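Local structure of alcohol dehydrogenase, zinc-containing (Streptococcus pneumoniae serotype 2, 5YLN) at residues Leu189-Phe193 with Lys313-Leu319; Ala245-Ile251 with Val268-His274; Lys102-Ala106 with Leu296-Asn300. The protein binds zinc and probably catalyses the NAD-dependent interconversion of alcohols with aldehydes or ketones, as a zinc-containing medium-chain dehydrogenase. One frame throughout, in Å; residues are numbered along the deposited sequence.

Contact 1 of 3, residues Leu189-Phe193 with Lys313-Leu319; sequences LTAQF and KIEPEKL
Leu-189 and Phe-193 pack against Ile-314 in an apolar contact between the C-terminal part of helix 182-191 with the 3-10 turn that follows, and the loop that leads from helix 302-310 to strand 322-325. In this medium-chain dehydrogenase the helix follows the first strand of the Rossmann-type nucleotide-binding domain, behind a GxGxxG-like turn, and the loop returns the chain toward strand 322-325 of the mixed sheet that holds strands 33-39 and 66-72, so the contact probably lies close to the junction of the two domains. Ile-314 is the centre of the packing. Its CG1 stands between backbone N and carbonyl carbon (chi1 52°), and the chain then runs straight out, which carries CD1 to Leu-189, 3.5 Å from Leu-189 CB. The same methyl sits 3.3 Å from Leu-189 O, over backbone as well as side chain. Phe-193 crosses the isoleucine at about a right angle, its CZ 3.6 Å from Ile-314 CD1, while Lys-313 presents CB to the edge of the ring, in its plane, before its amino end leads away. Leu-189 spreads its two branches over the 3-10 turn 316-319: CD1 reaches toward Leu-319 tip to tip, at 4.1 Å from its CD1. Phe-215, which touches Leu-189, also takes part in a cation-pi interaction with Lys-318, and Leu-305 and Ala-308 of helix 302-310 pack on Phe-193. Lys-318, extended beyond CG, lays its aliphatic part against the other leucine branch, with CE 3.7 Å from Leu-189 CD2.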
ATOM      1  N   LEU A 189     -20.368   8.437   1.591  1.00 32.04           N
ATOM      2  CA  LEU A 189     -21.581   7.804   1.076  1.00 31.13           C
ATOM      3  C   LEU A 189     -21.301   6.384   0.594  1.00 31.09           C
ATOM      4  O   LEU A 189     -22.068   5.461   0.878  1.00 32.60           O
ATOM      5  CB  LEU A 189     -22.182   8.630  -0.061  1.00 25.92           C
ATOM      6  CG  LEU A 189     -22.740   9.990   0.373  1.00 38.40           C
ATOM      7  CD1 LEU A 189     -23.174  10.768  -0.838  1.00 31.40           C
ATOM      8  CD2 LEU A 189     -23.890   9.815   1.342  1.00 39.71           C
ATOM      9  N   THR A 190     -20.233   6.200  -0.172  1.00 27.79           N
ATOM     10  CA  THR A 190     -19.980   4.883  -0.734  1.00 32.52           C
ATOM     11  C   THR A 190     -19.363   3.919   0.271  1.00 31.38           C
ATOM     12  O   THR A 190     -19.491   2.705   0.087  1.00 33.60           O
ATOM     13  CB  THR A 190     -19.093   4.991  -1.980  1.00 36.16           C
ATOM     14  OG1 THR A 190     -17.818   5.554  -1.635  1.00 31.08           O
ATOM     15  CG2 THR A 190     -19.769   5.867  -3.031  1.00 44.17           C
ATOM     16  N   ALA A 191     -18.708   4.420   1.329  1.00 29.78           N
ATOM     17  CA  ALA A 191     -18.214   3.519   2.368  1.00 29.24           C
ATOM     18  C   ALA A 191     -19.358   2.804   3.059  1.00 31.05           C
ATOM     19  O   ALA A 191     -19.156   1.737   3.645  1.00 34.02           O
ATOM     20  CB  ALA A 191     -17.386   4.260   3.423  1.00 25.07           C
ATOM     21  N   GLN A 192     -20.544   3.414   3.074  1.00 31.47           N
ATOM     22  CA  GLN A 192     -21.679   2.781   3.727  1.00 32.42           C
ATOM     23  C   GLN A 192     -22.219   1.584   2.952  1.00 27.87           C
ATOM     24  O   GLN A 192     -22.992   0.810   3.515  1.00 31.93           O
ATOM     25  CB  GLN A 192     -22.773   3.817   3.966  1.00 34.28           C
ATOM     26  CG  GLN A 192     -22.387   4.811   5.029  1.00 33.61           C
ATOM     27  CD  GLN A 192     -23.276   6.060   5.073  1.00 41.25           C
ATOM     28  OE1 GLN A 192     -24.367   6.031   5.630  1.00 46.10           O
ATOM     29  NE2 GLN A 192     -22.789   7.159   4.514  1.00 40.35           N
ATOM     30  N   PHE A 193     -21.838   1.410   1.684  1.00 29.68           N
ATOM     31  CA  PHE A 193     -22.148   0.157   0.993  1.00 29.85           C
ATOM     32  C   PHE A 193     -21.586  -1.053   1.733  1.00 40.44           C
ATOM     33  O   PHE A 193     -22.107  -2.157   1.566  1.00 44.40           O
ATOM     34  CB  PHE A 193     -21.573   0.144  -0.428  1.00 24.84           C
ATOM     35  CG  PHE A 193     -22.277   1.058  -1.408  1.00 35.94           C
ATOM     36  CD1 PHE A 193     -23.642   1.271  -1.332  1.00 32.21           C
ATOM     37  CD2 PHE A 193     -21.561   1.675  -2.432  1.00 40.26           C
ATOM     38  CE1 PHE A 193     -24.278   2.099  -2.248  1.00 39.51           C
ATOM     39  CE2 PHE A 193     -22.190   2.504  -3.342  1.00 41.21           C
ATOM     40  CZ  PHE A 193     -23.551   2.714  -3.251  1.00 38.70           C
ATOM     41  N   LYS A 313     -29.821   2.711  -2.618  1.00 92.09           N
ATOM     42  CA  LYS A 313     -29.072   2.474  -1.385  1.00100.84           C
ATOM     43  C   LYS A 313     -28.642   3.798  -0.755  1.00100.91           C
ATOM     44  O   LYS A 313     -29.051   4.133   0.363  1.00103.71           O
ATOM     45  CB  LYS A 313     -27.861   1.571  -1.659  1.00103.30           C
ATOM     46  CG  LYS A 313     -28.213   0.191  -2.216  1.00102.91           C
ATOM     47  CD  LYS A 313     -29.247  -0.502  -1.345  1.00105.56           C
ATOM     48  CE  LYS A 313     -30.151  -1.400  -2.171  1.00109.02           C
ATOM     49  NZ  LYS A 313     -31.245  -2.043  -1.386  1.00109.64           N
ATOM     50  N   ILE A 314     -27.820   4.572  -1.468  1.00 92.03           N
ATOM     51  CA  ILE A 314     -27.521   5.948  -1.091  1.00 78.44           C
ATOM     52  C   ILE A 314     -28.008   6.874  -2.197  1.00 67.37           C
ATOM     53  O   ILE A 314     -28.204   6.472  -3.350  1.00 59.50           O
ATOM     54  CB  ILE A 314     -26.025   6.202  -0.826  1.00 74.11           C
ATOM     55  CG1 ILE A 314     -25.201   5.708  -2.010  1.00 66.47           C
ATOM     56  CG2 ILE A 314     -25.576   5.593   0.502  1.00 76.25           C
ATOM     57  CD1 ILE A 314     -23.753   6.049  -1.893  1.00 64.26           C
ATOM     58  N   GLU A 315     -28.176   8.142  -1.831  1.00 68.64           N
ATOM     59  CA  GLU A 315     -28.677   9.178  -2.729  1.00 69.20           C
ATOM     60  C   GLU A 315     -27.593  10.232  -2.932  1.00 57.30           C
ATOM     61  O   GLU A 315     -27.511  11.212  -2.174  1.00 59.74           O
ATOM     62  CB  GLU A 315     -29.978   9.781  -2.186  1.00 74.38           C
ATOM     63  CG  GLU A 315     -30.076   9.903  -0.658  1.00 83.65           C
ATOM     64  CD  GLU A 315     -31.465  10.370  -0.189  1.00 93.37           C
ATOM     65  OE1 GLU A 315     -32.467   9.702  -0.536  1.00 95.67           O
ATOM     66  OE2 GLU A 315     -31.554  11.405   0.518  1.00 93.90           O
ATOM     67  N   PRO A 316     -26.738  10.070  -3.948  1.00 42.43           N
ATOM     68  CA  PRO A 316     -25.643  11.032  -4.163  1.00 45.81           C
ATOM     69  C   PRO A 316     -26.100  12.428  -4.552  1.00 41.52           C
ATOM     70  O   PRO A 316     -25.289  13.359  -4.493  1.00 33.98           O
ATOM     71  CB  PRO A 316     -24.833  10.389  -5.290  1.00 42.57           C
ATOM     72  CG  PRO A 316     -25.822   9.501  -5.996  1.00 44.81           C
ATOM     73  CD  PRO A 316     -26.725   8.988  -4.946  1.00 37.48           C
ATOM     74  N   GLU A 317     -27.363  12.614  -4.939  1.00 38.10           N
ATOM     75  CA  GLU A 317     -27.798  13.948  -5.312  1.00 40.37           C
ATOM     76  C   GLU A 317     -27.696  14.926  -4.153  1.00 39.51           C
ATOM     77  O   GLU A 317     -27.747  16.133  -4.392  1.00 36.77           O
ATOM     78  CB  GLU A 317     -29.230  13.924  -5.862  1.00 39.06           C
ATOM     79  CG  GLU A 317     -30.289  13.359  -4.931  1.00 49.09           C
ATOM     80  CD  GLU A 317     -30.425  11.828  -5.004  1.00 53.95           C
ATOM     81  OE1 GLU A 317     -31.481  11.325  -4.571  1.00 59.21           O
ATOM     82  OE2 GLU A 317     -29.498  11.131  -5.479  1.00 47.35           O
ATOM     83  N   LYS A 318     -27.521  14.451  -2.914  1.00 37.39           N
ATOM     84  CA  LYS A 318     -27.365  15.398  -1.818  1.00 40.87           C
ATOM     85  C   LYS A 318     -25.976  16.040  -1.776  1.00 35.20           C
ATOM     86  O   LYS A 318     -25.760  16.939  -0.969  1.00 39.47           O
ATOM     87  CB  LYS A 318     -27.703  14.734  -0.471  1.00 45.54           C
ATOM     88  CG  LYS A 318     -27.001  13.427  -0.165  1.00 54.25           C
ATOM     89  CD  LYS A 318     -27.597  12.774   1.091  1.00 63.70           C
ATOM     90  CE  LYS A 318     -27.281  11.281   1.154  1.00 69.29           C
ATOM     91  NZ  LYS A 318     -28.074  10.552   2.192  1.00 69.35           N
ATOM     92  N   LEU A 319     -25.044  15.610  -2.633  1.00 30.78           N
ATOM     93  CA  LEU A 319     -23.804  16.349  -2.847  1.00 37.06           C
ATOM     94  C   LEU A 319     -24.026  17.681  -3.558  1.00 36.67           C
ATOM     95  O   LEU A 319     -23.115  18.515  -3.580  1.00 34.61           O
ATOM     96  CB  LEU A 319     -22.821  15.499  -3.653  1.00 28.65           C
ATOM     97  CG  LEU A 319     -22.251  14.332  -2.825  1.00 34.32           C
ATOM     98  CD1 LEU A 319     -21.594  13.286  -3.708  1.00 38.07           C
ATOM     99  CD2 LEU A 319     -21.266  14.825  -1.769  1.00 34.83           C
TER

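Contact 2 of 3, residues Ala245-Ile251 with Val268-His274; sequences AIEAVGI and VANCGVH
Val-268 begins the pairing of strand 266-270 with strand 242-247, neighbouring parallel strands of the six-stranded Rossmann-type sheet whose connection runs through helix 252-261 as a right-handed beta-alpha-beta crossover. Its CA leans on Ala-245 O in a CA-H...O contact, and its side chain shares a sheet face with Ala-245 and Glu-247. Ala-269 bonds to strand 242-247 through both its backbone N and its backbone O: the N donates to Ala-245 O at 2.9 Å, and the O accepts from Glu-247 N at 3.0 Å. Asn-270 then turns its amide beside the Glu-247 carboxylate, pointing the same way, with the planes 24° apart. Asn-270 ND2 gives a hydrogen bond to Gly-272 O on a lone pair, which holds the turn beyond the strand. Cys-271 N closes the pairing with a 2.9 Å bond to Glu-247 O, and Cys-271 SG rests 3.6 Å from Ile-246 CG2 on the other face. Gly-272 lies beside Gly-250, where the two chains run close, and Val-273 sends its carbonyl O to within 3.4 Å of Gly-250 CA. His-274 lays one ring face over Gly-250 CA, a CH-pi contact 3.5 Å from the ring centroid. At the second subunit, Leu-282 of that chain packs on Asn-270 and His-274.

Glu-247, its chain bent at chi2 (-75°), curls back under its own loop, where Val-249 N donates to OE1 at 3.2 Å from above the carboxylate plane and Gly-250 N adds a weak bond to the same oxygen. A buried carboxylate thus receives backbone N-H groups close to the N-terminal end of helix 252-261, and both would probably favour its charged form.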
ATOM      1  N   ALA A 245      -7.957   4.763   6.927  1.00 27.47           N
ATOM      2  CA  ALA A 245      -7.905   6.221   6.988  1.00 35.11           C
ATOM      3  C   ALA A 245      -7.922   6.730   5.553  1.00 32.64           C
ATOM      4  O   ALA A 245      -6.984   6.482   4.788  1.00 35.75           O
ATOM      5  CB  ALA A 245      -6.662   6.725   7.745  1.00 27.27           C
ATOM      6  N   ILE A 246      -8.997   7.398   5.182  1.00 34.79           N
ATOM      7  CA  ILE A 246      -9.172   7.943   3.845  1.00 34.38           C
ATOM      8  C   ILE A 246      -8.735   9.402   3.888  1.00 37.14           C
ATOM      9  O   ILE A 246      -9.399  10.236   4.519  1.00 31.44           O
ATOM     10  CB  ILE A 246     -10.627   7.805   3.380  1.00 38.02           C
ATOM     11  CG1 ILE A 246     -11.045   6.327   3.348  1.00 35.09           C
ATOM     12  CG2 ILE A 246     -10.828   8.494   2.037  1.00 36.44           C
ATOM     13  CD1 ILE A 246     -12.539   6.109   3.136  1.00 44.27           C
ATOM     14  N   GLU A 247      -7.606   9.702   3.235  1.00 34.88           N
ATOM     15  CA  GLU A 247      -7.047  11.058   3.165  1.00 34.41           C
ATOM     16  C   GLU A 247      -7.687  11.770   1.974  1.00 32.97           C
ATOM     17  O   GLU A 247      -7.340  11.490   0.822  1.00 38.99           O
ATOM     18  CB  GLU A 247      -5.523  10.990   3.021  1.00 29.92           C
ATOM     19  CG  GLU A 247      -4.733  12.233   3.460  1.00 48.45           C
ATOM     20  CD  GLU A 247      -4.827  13.411   2.480  1.00 56.02           C
ATOM     21  OE1 GLU A 247      -5.391  13.283   1.370  1.00 57.27           O
ATOM     22  OE2 GLU A 247      -4.318  14.488   2.824  1.00 59.51           O
ATOM     23  N   ALA A 248      -8.620  12.678   2.237  1.00 33.44           N
ATOM     24  CA  ALA A 248      -9.356  13.369   1.183  1.00 40.33           C
ATOM     25  C   ALA A 248      -9.083  14.867   1.195  1.00 43.05           C
ATOM     26  O   ALA A 248      -9.983  15.672   0.969  1.00 55.91           O
ATOM     27  CB  ALA A 248     -10.861  13.111   1.292  1.00 35.75           C
ATOM     28  N   VAL A 249      -7.838  15.272   1.452  1.00 43.19           N
ATOM     29  CA  VAL A 249      -7.504  16.691   1.412  1.00 41.32           C
ATOM     30  C   VAL A 249      -6.261  16.922   0.564  1.00 44.96           C
ATOM     31  O   VAL A 249      -6.230  17.835  -0.269  1.00 41.99           O
ATOM     32  CB  VAL A 249      -7.310  17.280   2.819  1.00 44.94           C
ATOM     33  CG1 VAL A 249      -6.913  18.749   2.721  1.00 43.13           C
ATOM     34  CG2 VAL A 249      -8.592  17.169   3.597  1.00 44.13           C
ATOM     35  N   GLY A 250      -5.227  16.118   0.772  1.00 37.93           N
ATOM     36  CA  GLY A 250      -4.053  16.224  -0.066  1.00 34.20           C
ATOM     37  C   GLY A 250      -3.000  17.217   0.400  1.00 39.20           C
ATOM     38  O   GLY A 250      -2.339  17.835  -0.430  1.00 36.98           O
ATOM     39  N   ILE A 251      -2.823  17.388   1.705  1.00 38.18           N
ATOM     40  CA  ILE A 251      -1.720  18.212   2.194  1.00 42.02           C
ATOM     41  C   ILE A 251      -0.907  17.388   3.179  1.00 47.02           C
ATOM     42  O   ILE A 251      -1.370  16.349   3.689  1.00 40.82           O
ATOM     43  CB  ILE A 251      -2.216  19.533   2.840  1.00 45.50           C
ATOM     44  CG1 ILE A 251      -3.091  19.248   4.066  1.00 47.49           C
ATOM     45  CG2 ILE A 251      -2.920  20.428   1.803  1.00 34.40           C
ATOM     46  CD1 ILE A 251      -3.221  20.435   4.992  1.00 45.73           C
ATOM     47  N   VAL A 268      -3.931   3.372   4.823  1.00 34.21           N
ATOM     48  CA  VAL A 268      -4.111   4.790   4.516  1.00 30.28           C
ATOM     49  C   VAL A 268      -4.363   4.877   3.015  1.00 29.32           C
ATOM     50  O   VAL A 268      -3.475   4.567   2.214  1.00 31.58           O
ATOM     51  CB  VAL A 268      -2.886   5.619   4.921  1.00 26.78           C
ATOM     52  CG1 VAL A 268      -3.082   7.113   4.565  1.00 27.06           C
ATOM     53  CG2 VAL A 268      -2.576   5.452   6.413  1.00 27.19           C
ATOM     54  N   ALA A 269      -5.583   5.250   2.630  1.00 28.20           N
ATOM     55  CA  ALA A 269      -5.962   5.392   1.225  1.00 28.05           C
ATOM     56  C   ALA A 269      -5.941   6.873   0.882  1.00 32.67           C
ATOM     57  O   ALA A 269      -6.840   7.617   1.285  1.00 32.40           O
ATOM     58  CB  ALA A 269      -7.343   4.792   0.939  1.00 25.46           C
ATOM     59  N   ASN A 270      -4.922   7.292   0.136  1.00 34.90           N
ATOM     60  CA  ASN A 270      -4.830   8.662  -0.343  1.00 38.69           C
ATOM     61  C   ASN A 270      -5.742   8.851  -1.552  1.00 33.64           C
ATOM     62  O   ASN A 270      -5.667   8.081  -2.510  1.00 34.26           O
ATOM     63  CB  ASN A 270      -3.392   9.009  -0.725  1.00 37.07           C
ATOM     64  CG  ASN A 270      -3.271  10.430  -1.266  1.00 48.01           C
ATOM     65  OD1 ASN A 270      -3.129  11.382  -0.500  1.00 55.43           O
ATOM     66  ND2 ASN A 270      -3.345  10.575  -2.586  1.00 45.82           N
ATOM     67  N   CYS A 271      -6.581   9.892  -1.521  1.00 30.17           N
ATOM     68  CA  CYS A 271      -7.389  10.264  -2.685  1.00 46.08           C
ATOM     69  C   CYS A 271      -6.902  11.516  -3.381  1.00 50.06           C
ATOM     70  O   CYS A 271      -6.925  11.575  -4.606  1.00 54.62           O
ATOM     71  CB  CYS A 271      -8.847  10.508  -2.292  1.00 52.27           C
ATOM     72  SG  CYS A 271      -9.533   9.266  -1.249  1.00 62.54           S
ATOM     73  N   GLY A 272      -6.475  12.522  -2.621  1.00 54.13           N
ATOM     74  CA  GLY A 272      -6.254  13.821  -3.197  1.00 51.29           C
ATOM     75  C   GLY A 272      -4.941  13.939  -3.945  1.00 48.07           C
ATOM     76  O   GLY A 272      -4.008  13.150  -3.781  1.00 35.49           O
ATOM     77  N   VAL A 273      -4.902  14.958  -4.802  1.00 50.52           N
ATOM     78  CA  VAL A 273      -3.650  15.452  -5.348  1.00 46.27           C
ATOM     79  C   VAL A 273      -2.804  16.052  -4.233  1.00 35.84           C
ATOM     80  O   VAL A 273      -3.303  16.785  -3.371  1.00 37.64           O
ATOM     81  CB  VAL A 273      -3.938  16.507  -6.427  1.00 50.15           C
ATOM     82  CG1 VAL A 273      -2.676  16.833  -7.188  1.00 50.53           C
ATOM     83  CG2 VAL A 273      -5.049  16.012  -7.342  1.00 52.40           C
ATOM     84  N   HIS A 274      -1.518  15.726  -4.231  1.00 38.70           N
ATOM     85  CA  HIS A 274      -0.563  16.366  -3.343  1.00 42.36           C
ATOM     86  C   HIS A 274       0.379  17.209  -4.187  1.00 42.98           C
ATOM     87  O   HIS A 274       0.804  16.783  -5.263  1.00 48.27           O
ATOM     88  CB  HIS A 274       0.223  15.340  -2.513  1.00 34.31           C
ATOM     89  CG  HIS A 274      -0.580  14.701  -1.421  1.00 45.92           C
ATOM     90  ND1 HIS A 274      -0.389  14.999  -0.089  1.00 45.38           N
ATOM     91  CD2 HIS A 274      -1.583  13.786  -1.466  1.00 42.70           C
ATOM     92  CE1 HIS A 274      -1.232  14.288   0.642  1.00 42.79           C
ATOM     93  NE2 HIS A 274      -1.968  13.547  -0.170  1.00 43.29           N
TER

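Contact 3 of 3, residues Lys102-Ala106 with Leu296-Asn300; sequences KGIYA and LVSTN
With chi1 at -91°, away from the usual staggered positions, Ser-298 swings its hydroxyl toward the backbone of Ala-106, while Tyr-105, its CG anti to the carbonyl carbon (chi1 -56°), sets its ring beside the serine carbonyl. The two loops meet next to the structural zinc lobe typical of zinc-containing alcohol dehydrogenases: Cys-94, Cys-97, Cys-100 and Cys-108 hold the metal, and Tyr-105 packs on Cys-100. Ser-298 O approaches the tyrosine ring at its edge, in plane, 3.7 Å from Tyr-105 CD2. Further along, Asn-300 CB comes 3.9 Å from Tyr-105 CE2. Gly-103 O lies over the centre of one ring face. Ala-106 points its methyl at the backbone of 296-297, where CB is 3.2 Å from Val-297 O and 3.7 Å from Leu-296 CG.

Behind the loop, Glu-161 of helix 157-165 accepts from the backbone N of Ser-298 and of Thr-299. Across the dimer, Asn-289 of the second subunit takes a hydrogen bond from Leu-296 N. The loops themselves are joined by one nearly straight bond, Ala-106 N to Ser-298 OG, 3.0 Å long with 169° at the hydrogen.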
ATOM      1  N   LYS A 102      -6.236  -4.181 -18.286  1.00 50.90           N
ATOM      2  CA  LYS A 102      -6.281  -4.419 -16.852  1.00 45.01           C
ATOM      3  C   LYS A 102      -7.441  -3.707 -16.164  1.00 40.87           C
ATOM      4  O   LYS A 102      -7.619  -3.884 -14.957  1.00 45.97           O
ATOM      5  CB  LYS A 102      -4.964  -3.983 -16.200  1.00 41.42           C
ATOM      6  CG  LYS A 102      -3.735  -4.777 -16.646  1.00 51.17           C
ATOM      7  CD  LYS A 102      -2.459  -4.211 -16.025  1.00 53.09           C
ATOM      8  CE  LYS A 102      -1.241  -5.059 -16.371  1.00 61.53           C
ATOM      9  NZ  LYS A 102      -1.262  -6.391 -15.695  1.00 68.34           N
ATOM     10  N   GLY A 103      -8.244  -2.927 -16.888  1.00 39.45           N
ATOM     11  CA  GLY A 103      -9.249  -2.104 -16.235  1.00 39.96           C
ATOM     12  C   GLY A 103      -8.719  -0.835 -15.584  1.00 34.12           C
ATOM     13  O   GLY A 103      -9.478  -0.135 -14.896  1.00 32.46           O
ATOM     14  N   ILE A 104      -7.451  -0.498 -15.809  1.00 31.29           N
ATOM     15  CA  ILE A 104      -6.832   0.688 -15.228  1.00 32.42           C
ATOM     16  C   ILE A 104      -6.964   1.834 -16.225  1.00 33.01           C
ATOM     17  O   ILE A 104      -5.975   2.297 -16.800  1.00 30.73           O
ATOM     18  CB  ILE A 104      -5.365   0.402 -14.849  1.00 34.93           C
ATOM     19  CG1 ILE A 104      -5.288  -0.881 -14.003  1.00 31.95           C
ATOM     20  CG2 ILE A 104      -4.741   1.567 -14.092  1.00 27.91           C
ATOM     21  CD1 ILE A 104      -3.877  -1.302 -13.722  1.00 39.48           C
ATOM     22  N   TYR A 105      -8.199   2.295 -16.445  1.00 32.23           N
ATOM     23  CA  TYR A 105      -8.433   3.291 -17.486  1.00 32.63           C
ATOM     24  C   TYR A 105      -7.734   4.607 -17.176  1.00 30.71           C
ATOM     25  O   TYR A 105      -7.469   5.385 -18.097  1.00 30.01           O
ATOM     26  CB  TYR A 105      -9.936   3.520 -17.689  1.00 31.98           C
ATOM     27  CG  TYR A 105     -10.710   2.241 -18.000  1.00 34.49           C
ATOM     28  CD1 TYR A 105     -10.152   1.239 -18.794  1.00 34.60           C
ATOM     29  CD2 TYR A 105     -11.981   2.029 -17.477  1.00 33.84           C
ATOM     30  CE1 TYR A 105     -10.838   0.068 -19.072  1.00 38.74           C
ATOM     31  CE2 TYR A 105     -12.678   0.851 -17.745  1.00 41.07           C
ATOM     32  CZ  TYR A 105     -12.105  -0.127 -18.544  1.00 42.85           C
ATOM     33  OH  TYR A 105     -12.787  -1.307 -18.827  1.00 49.58           O
ATOM     34  N   ALA A 106      -7.425   4.853 -15.899  1.00 28.42           N
ATOM     35  CA  ALA A 106      -6.649   6.010 -15.483  1.00 28.40           C
ATOM     36  C   ALA A 106      -5.305   6.102 -16.201  1.00 39.18           C
ATOM     37  O   ALA A 106      -4.726   7.197 -16.274  1.00 36.10           O
ATOM     38  CB  ALA A 106      -6.444   5.958 -13.962  1.00 24.76           C
ATOM     39  N   LEU A 296      -5.309   7.478  -9.229  1.00 32.80           N
ATOM     40  CA  LEU A 296      -6.230   8.263 -10.040  1.00 34.57           C
ATOM     41  C   LEU A 296      -7.425   7.370 -10.370  1.00 34.79           C
ATOM     42  O   LEU A 296      -7.242   6.217 -10.786  1.00 34.62           O
ATOM     43  CB  LEU A 296      -5.539   8.712 -11.326  1.00 35.46           C
ATOM     44  CG  LEU A 296      -6.367   9.346 -12.442  1.00 37.05           C
ATOM     45  CD1 LEU A 296      -7.065  10.550 -11.898  1.00 33.58           C
ATOM     46  CD2 LEU A 296      -5.456   9.728 -13.593  1.00 36.86           C
ATOM     47  N   VAL A 297      -8.634   7.904 -10.206  1.00 34.04           N
ATOM     48  CA  VAL A 297      -9.829   7.130 -10.500  1.00 31.59           C
ATOM     49  C   VAL A 297      -9.743   6.556 -11.912  1.00 36.17           C
ATOM     50  O   VAL A 297      -9.174   7.173 -12.819  1.00 36.06           O
ATOM     51  CB  VAL A 297     -11.090   7.995 -10.328  1.00 31.85           C
ATOM     52  CG1 VAL A 297     -11.217   9.015 -11.483  1.00 32.65           C
ATOM     53  CG2 VAL A 297     -12.341   7.117 -10.261  1.00 24.43           C
ATOM     54  N   SER A 298     -10.286   5.347 -12.098  1.00 30.79           N
ATOM     55  CA  SER A 298     -10.408   4.767 -13.433  1.00 29.20           C
ATOM     56  C   SER A 298     -11.821   4.839 -13.997  1.00 32.70           C
ATOM     57  O   SER A 298     -11.985   5.000 -15.214  1.00 31.96           O
ATOM     58  CB  SER A 298      -9.955   3.301 -13.426  1.00 30.92           C
ATOM     59  OG  SER A 298      -8.576   3.230 -13.716  1.00 28.26           O
ATOM     60  N   THR A 299     -12.824   4.759 -13.122  1.00 29.44           N
ATOM     61  CA  THR A 299     -14.259   4.647 -13.413  1.00 29.10           C
ATOM     62  C   THR A 299     -14.645   3.282 -13.984  1.00 31.05           C
ATOM     63  O   THR A 299     -15.744   3.124 -14.532  1.00 33.81           O
ATOM     64  CB  THR A 299     -14.796   5.789 -14.314  1.00 37.19           C
ATOM     65  OG1 THR A 299     -14.359   5.632 -15.667  1.00 42.14           O
ATOM     66  CG2 THR A 299     -14.327   7.130 -13.810  1.00 32.95           C
ATOM     67  N   ASN A 300     -13.816   2.250 -13.788  1.00 39.71           N
ATOM     68  CA  ASN A 300     -14.252   0.906 -14.145  1.00 27.31           C
ATOM     69  C   ASN A 300     -15.457   0.443 -13.316  1.00 30.82           C
ATOM     70  O   ASN A 300     -16.196  -0.447 -13.754  1.00 31.81           O
ATOM     71  CB  ASN A 300     -13.084  -0.077 -14.009  1.00 40.78           C
ATOM     72  CG  ASN A 300     -12.485  -0.081 -12.622  1.00 45.93           C
ATOM     73  OD1 ASN A 300     -12.171   0.964 -12.064  1.00 56.90           O
ATOM     74  ND2 ASN A 300     -12.343  -1.261 -12.052  1.00 46.64           N
TER

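In the fold
From the N terminus, the chain first reaches the zinc lobe at 102-106, which waits for 296-300 to close contact 3, the longest loop of the three. It next passes through 189-193 at the end of helix 182-191, then through both halves of contact 2, which closes quickly around helix 252-261. Residues 296-300 then complete contact 3, and only afterwards does 313-319 complete contact 1; these two therefore cross, while contact 2 falls within both. Contact 2 joins neighbours inside the Rossmann-type sheet, contact 3 ties the zinc lobe to the loop after strand 291-293, and contact 1 joins the end region of helix 182-191 to the loop before strand 322-325. Contacts 2 and 3 both touch the second subunit.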